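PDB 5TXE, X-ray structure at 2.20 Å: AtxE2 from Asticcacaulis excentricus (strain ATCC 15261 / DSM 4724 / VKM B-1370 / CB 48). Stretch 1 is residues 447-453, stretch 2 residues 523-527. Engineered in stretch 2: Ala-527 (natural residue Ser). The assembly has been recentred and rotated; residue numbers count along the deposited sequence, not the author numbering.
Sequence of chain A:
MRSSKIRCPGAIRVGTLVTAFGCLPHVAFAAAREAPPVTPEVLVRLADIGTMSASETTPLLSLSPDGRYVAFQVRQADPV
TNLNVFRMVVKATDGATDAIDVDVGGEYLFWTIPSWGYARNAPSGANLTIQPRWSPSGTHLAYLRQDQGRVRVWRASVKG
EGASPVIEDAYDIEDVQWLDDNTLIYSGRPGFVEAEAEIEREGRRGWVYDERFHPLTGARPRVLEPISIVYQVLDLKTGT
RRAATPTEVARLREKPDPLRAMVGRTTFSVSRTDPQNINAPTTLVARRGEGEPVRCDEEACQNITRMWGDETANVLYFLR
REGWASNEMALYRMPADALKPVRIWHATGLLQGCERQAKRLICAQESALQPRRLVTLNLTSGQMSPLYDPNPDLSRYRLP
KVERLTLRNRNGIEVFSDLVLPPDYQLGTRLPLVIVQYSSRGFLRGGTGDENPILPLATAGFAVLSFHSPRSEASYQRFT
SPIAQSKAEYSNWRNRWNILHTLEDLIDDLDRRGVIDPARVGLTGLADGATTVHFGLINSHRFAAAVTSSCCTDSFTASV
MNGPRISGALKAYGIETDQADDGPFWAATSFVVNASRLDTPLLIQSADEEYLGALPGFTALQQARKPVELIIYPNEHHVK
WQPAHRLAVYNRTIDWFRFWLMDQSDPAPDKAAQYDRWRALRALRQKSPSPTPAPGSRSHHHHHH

Stretch 1 447-453: GTGDENP
Stretch 2, residues 523-527: LTGLA

Two segments far apart in sequence can pack closely without a single direct hydrogen bond between them, and the contact in AtxE2 between residues 447-453 and 523-527 is a compact example. The first segment has no regular helix or strand. It opens with a type II beta turn from Gly-447 to Asp-450, closed by a hydrogen bond of 3.0 Å from Asp-450 N to Gly-447 O. The corner residues follow the type, Thr-448 at phi/psi -66/132° and Gly-449 at 79/2°. Asp-450 (52/61°) then leads into Glu-451 (-119/-26°), which is not extended, the chain straightens at Asn-452 (-127/109°), and Pro-453 (-82/107°) takes the N-cap position before a helix. The second segment completes a strand through Leu-523 (-130/136°), Thr-524 (-122/155°) and Gly-525 (-164/147°). Leu-526 (-135/143°) remains extended, whereas Ala-527, an engineered replacement of the natural serine, turns to 62/-120° at the N-cap of another helix.

The register sets Thr-448 CA 6.5 Å from Leu-526 CA and Asn-452 CA 7.1 Å from Thr-524 CA, so the chains run in opposing order. The contact buries 275 Å², both sides summed.

Leu-526 is the centre of the contact. Its CA-to-CB bond points toward the first segment, with chi1 t (176°) and chi2 between wells at 149°. Thr-448 O lies 3.7 Å from Leu-526 CB, and Thr-448 CG2, on a side chain in the m rotamer, is 4.3 Å from Leu-526 CD2. The same methyl CD2 of Leu-526 lies 4.0 Å from Gly-449 CA, while its CD1 comes within 3.2 Å of Glu-451 CG, a tight approach. Glycine suits position 449 twice over: its phi is positive, and an ideal CB there would sit 2.7 Å from Leu-526 CD1, a clash. Glu-451 (chi1 -97°, between wells; chi2 m, -55°; chi3 -105°) makes its closest approach through CG; its OE1 is hydrogen-bonded elsewhere in the structure.

At the other end, Asn-452 (chi1 m, chi2 -80°) and Thr-524 (chi1 p) direct their CA-to-CB bonds toward each other's segment. Asn-452 OD1 approaches Thr-524 CG2 to 3.1 Å, a close polar-to-methyl contact. Asn-452 ND2 stands 4.5 Å from Gly-525 N, and a water supplies the polar link: it donates a hydrogen bond to Gly-525 O, with the water oxygen 3.0 Å from that atom, and accepts one from Asn-452 ND2, also at 3.0 Å. Asp-450, by contrast, points its CA-to-CB bond away (chi1 t, chi2 0°). The principle is clear: apolar packing and one bridging water join the segments.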

# COMPACT_ATOMS: atom_id res chain seq x y z
N GLY A 447 1.34 -4.11 -8.97
CA GLY A 447 2.38 -3.19 -8.52
C GLY A 447 1.78 -2.20 -7.56
O GLY A 447 0.67 -2.42 -7.07
N THR A 448 2.45 -1.11 -7.28
CA THR A 448 1.95 -0.21 -6.26
C THR A 448 0.66 0.39 -6.73
O THR A 448 0.54 0.86 -7.86
CB THR A 448 2.96 0.91 -5.98
OG1 THR A 448 4.19 0.30 -5.58
CG2 THR A 448 2.48 1.78 -4.87
N GLY A 449 -0.33 0.35 -5.85
CA GLY A 449 -1.66 0.86 -6.19
C GLY A 449 -2.53 -0.03 -7.03
O GLY A 449 -3.65 0.32 -7.37
N ASP A 450 -2.03 -1.20 -7.35
CA ASP A 450 -2.75 -2.18 -8.15
C ASP A 450 -3.30 -1.61 -9.47
O ASP A 450 -4.51 -1.59 -9.71
CB ASP A 450 -3.87 -2.87 -7.31
CG ASP A 450 -4.49 -4.09 -8.07
OD1 ASP A 450 -4.01 -4.35 -9.22
OD2 ASP A 450 -5.46 -4.71 -7.56
N GLU A 451 -2.39 -1.13 -10.32
CA GLU A 451 -2.75 -0.43 -11.54
C GLU A 451 -2.24 -1.14 -12.80
O GLU A 451 -2.73 -0.87 -13.90
CB GLU A 451 -1.98 0.89 -11.61
CG GLU A 451 -2.57 2.17 -11.18
CD GLU A 451 -3.91 2.58 -11.83
OE1 GLU A 451 -3.99 3.52 -12.74
OE2 GLU A 451 -4.88 2.03 -11.26
N ASN A 452 -1.17 -1.91 -12.66
CA ASN A 452 -0.49 -2.43 -13.84
C ASN A 452 -0.36 -3.92 -13.73
O ASN A 452 0.43 -4.40 -12.93
CB ASN A 452 0.86 -1.77 -14.00
CG ASN A 452 0.73 -0.27 -14.32
OD1 ASN A 452 0.48 0.09 -15.45
ND2 ASN A 452 0.86 0.58 -13.28
N PRO A 453 -1.12 -4.66 -14.54
CA PRO A 453 -1.40 -6.08 -14.24
C PRO A 453 -0.28 -7.07 -14.68
O PRO A 453 -0.08 -7.33 -15.88
CB PRO A 453 -2.68 -6.33 -15.03
CG PRO A 453 -2.55 -5.44 -16.18
CD PRO A 453 -1.83 -4.22 -15.74
N LEU A 523 7.40 1.62 -19.52
CA LEU A 523 7.49 1.94 -18.13
C LEU A 523 6.13 2.40 -17.58
O LEU A 523 5.48 3.19 -18.22
CB LEU A 523 8.51 3.05 -17.95
CG LEU A 523 8.76 3.55 -16.57
CD1 LEU A 523 9.40 2.49 -15.68
CD2 LEU A 523 9.68 4.76 -16.63
N THR A 524 5.77 1.90 -16.38
CA THR A 524 4.54 2.27 -15.72
C THR A 524 4.89 2.86 -14.36
O THR A 524 5.92 2.57 -13.81
CB THR A 524 3.58 1.10 -15.48
OG1 THR A 524 4.13 0.18 -14.55
CG2 THR A 524 3.28 0.38 -16.73
N GLY A 525 4.02 3.69 -13.83
CA GLY A 525 4.17 4.17 -12.46
C GLY A 525 2.92 4.79 -11.86
O GLY A 525 2.09 5.37 -12.57
N LEU A 526 2.78 4.61 -10.56
CA LEU A 526 1.78 5.25 -9.73
C LEU A 526 2.49 5.73 -8.47
O LEU A 526 3.39 5.09 -7.95
CB LEU A 526 0.68 4.26 -9.39
CG LEU A 526 -0.39 4.78 -8.44
CD1 LEU A 526 -1.72 4.11 -8.78
CD2 LEU A 526 -0.06 4.48 -6.98
N ALA A 527 2.08 6.90 -7.98
CA ALA A 527 2.64 7.50 -6.77
C ALA A 527 4.14 7.79 -6.97
O ALA A 527 4.49 8.45 -7.94
CB ALA A 527 2.36 6.61 -5.56
O HOH W 1 0.40 3.45 -14.08